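Local atomic coordinates of adenosine kinase (Sinorhizobium meliloti, PDB entry 3UBO), a protein that probably phosphorylates adenosine at the expense of ATP as a pfkB-family kinase, and binds adenosine and ADP in this crystal. Residues 196-199 against 200-204. Sequence-based numbering, arbitrary orientation.
Sequences HRYR and SEFLE
With CG beside the backbone N and anti to the carbonyl carbon in both Y198 (chi1 -53°) and F202 (chi1 -82°), the two aromatic side chains lie near one another across a helix's first turn. The rings are near parallel, 28° apart, but slid so far that they barely overlap; Y198 CB sits over a face of the F202 ring, a CH-pi contact 4.0 Å from the ring centroid. E201 comes to the edge of the tyrosine ring, its OE1 3.9 Å from Y198 CD1. Y198 illustrates how one residue can follow the end of one helix and stand at the N-cap position of the next: Y198 O opens the new hydrogen-bond ladder by accepting F202 N at 3.1 Å. The next rung, L203 N to R199 O at 3.2 Å, is straighter. An alanine in place of F202 would probably leave Y198 CB without its aromatic cover and W162 without one edge-to-face partner. W162 also meets the Y198 ring edge-to-face, while D163 OD1 is hydrogen-bonded to Y198 OH and salt-bridged to R197 NE. The junction of helices 192-197 and 199-207 lies at the surface, R197 reaching strand 37-39 near the bound adenosine and L203 packing on helix 218-224.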
loop_
_atom_site.group_PDB
_atom_site.type_symbol
_atom_site.label_atom_id
_atom_site.label_comp_id
_atom_site.label_asym_id
_atom_site.label_seq_id
_atom_site.Cartn_x
_atom_site.Cartn_y
_atom_site.Cartn_z
ATOM N N HIS A 196 23.391 -9.841 -18.212
ATOM C CA HIS A 196 24.156 -11.068 -18.516
ATOM C C HIS A 196 23.348 -12.188 -19.185
ATOM O O HIS A 196 23.797 -12.789 -20.163
ATOM C CB HIS A 196 24.825 -11.629 -17.280
ATOM C CG HIS A 196 25.762 -10.674 -16.628
ATOM N ND1 HIS A 196 25.334 -9.691 -15.755
ATOM C CD2 HIS A 196 27.110 -10.554 -16.699
ATOM C CE1 HIS A 196 26.378 -9.002 -15.315
ATOM N NE2 HIS A 196 27.470 -9.505 -15.871
ATOM N N ARG A 197 22.150 -12.466 -18.679
ATOM C CA ARG A 197 21.287 -13.590 -19.132
ATOM C C ARG A 197 20.780 -13.419 -20.601
ATOM O O ARG A 197 20.227 -14.332 -21.213
ATOM C CB ARG A 197 20.137 -13.716 -18.095
ATOM C CG ARG A 197 18.930 -14.734 -18.230
ATOM C CD ARG A 197 18.125 -14.918 -16.794
ATOM N NE ARG A 197 17.264 -13.786 -16.374
ATOM C CZ ARG A 197 17.607 -12.803 -15.509
ATOM N NH1 ARG A 197 18.797 -12.776 -14.877
ATOM N NH2 ARG A 197 16.741 -11.822 -15.270
ATOM N N TYR A 198 20.959 -12.212 -21.138
ATOM C CA TYR A 198 20.548 -11.881 -22.501
ATOM C C TYR A 198 21.418 -10.802 -23.127
ATOM O O TYR A 198 20.887 -9.998 -23.887
ATOM C CB TYR A 198 19.086 -11.391 -22.566
ATOM C CG TYR A 198 18.067 -12.307 -21.918
ATOM C CD1 TYR A 198 17.631 -13.478 -22.546
ATOM C CD2 TYR A 198 17.555 -12.018 -20.668
ATOM C CE1 TYR A 198 16.676 -14.334 -21.935
ATOM C CE2 TYR A 198 16.639 -12.856 -20.052
ATOM C CZ TYR A 198 16.198 -14.003 -20.684
ATOM O OH TYR A 198 15.275 -14.795 -20.056
ATOM N N ARG A 199 22.727 -10.781 -22.827
ATOM C CA ARG A 199 23.677 -9.815 -23.460
ATOM C C ARG A 199 23.397 -9.716 -24.969
ATOM O O ARG A 199 23.246 -8.630 -25.549
ATOM C CB ARG A 199 25.143 -10.241 -23.239
ATOM C CG ARG A 199 26.116 -9.105 -23.007
ATOM C CD ARG A 199 27.194 -9.439 -21.888
ATOM N NE ARG A 199 28.557 -9.719 -22.400
ATOM C CZ ARG A 199 29.647 -9.956 -21.646
ATOM N NH1 ARG A 199 29.545 -9.953 -20.310
ATOM N NH2 ARG A 199 30.841 -10.203 -22.220
ATOM N N SER A 200 23.309 -10.886 -25.584
ATOM C CA SER A 200 23.373 -10.993 -27.012
ATOM C C SER A 200 22.015 -10.678 -27.581
ATOM O O SER A 200 21.931 -9.813 -28.437
ATOM C CB SER A 200 23.806 -12.386 -27.390
ATOM O OG SER A 200 22.842 -13.290 -26.903
ATOM N N GLU A 201 20.955 -11.350 -27.106
ATOM C CA GLU A 201 19.588 -11.050 -27.582
ATOM C C GLU A 201 19.313 -9.557 -27.590
ATOM O O GLU A 201 18.644 -9.052 -28.495
ATOM C CB GLU A 201 18.483 -11.748 -26.767
ATOM C CG GLU A 201 18.238 -13.218 -27.113
ATOM C CD GLU A 201 18.932 -14.167 -26.139
ATOM O OE1 GLU A 201 19.994 -13.783 -25.581
ATOM O OE2 GLU A 201 18.405 -15.294 -25.948
ATOM N N PHE A 202 19.847 -8.870 -26.576
ATOM C CA PHE A 202 19.642 -7.446 -26.354
ATOM C C PHE A 202 20.355 -6.623 -27.461
ATOM O O PHE A 202 19.672 -5.926 -28.224
ATOM C CB PHE A 202 20.064 -7.044 -24.895
ATOM C CG PHE A 202 18.995 -7.327 -23.815
ATOM C CD1 PHE A 202 17.832 -8.071 -24.104
ATOM C CD2 PHE A 202 19.185 -6.888 -22.492
ATOM C CE1 PHE A 202 16.870 -8.304 -23.074
ATOM C CE2 PHE A 202 18.235 -7.124 -21.462
ATOM C CZ PHE A 202 17.095 -7.808 -21.730
ATOM N N LEU A 203 21.691 -6.725 -27.562
ATOM C CA LEU A 203 22.509 -6.114 -28.656
ATOM C C LEU A 203 21.951 -6.213 -30.111
ATOM O O LEU A 203 21.718 -5.212 -30.804
ATOM C CB LEU A 203 23.929 -6.696 -28.626
ATOM C CG LEU A 203 24.784 -6.305 -27.428
ATOM C CD1 LEU A 203 26.064 -7.050 -27.430
ATOM C CD2 LEU A 203 25.090 -4.827 -27.508
ATOM N N GLU A 204 21.766 -7.430 -30.556
ATOM C CA GLU A 204 21.239 -7.682 -31.879
ATOM C C GLU A 204 19.851 -7.071 -32.011
ATOM O O GLU A 204 19.398 -6.637 -33.091
ATOM C CB GLU A 204 21.160 -9.207 -32.120
ATOM C CG GLU A 204 20.167 -9.665 -33.191
ATOM C CD GLU A 204 20.569 -9.251 -34.603
ATOM O OE1 GLU A 204 21.784 -8.975 -34.838
ATOM O OE2 GLU A 204 19.649 -9.208 -35.461
#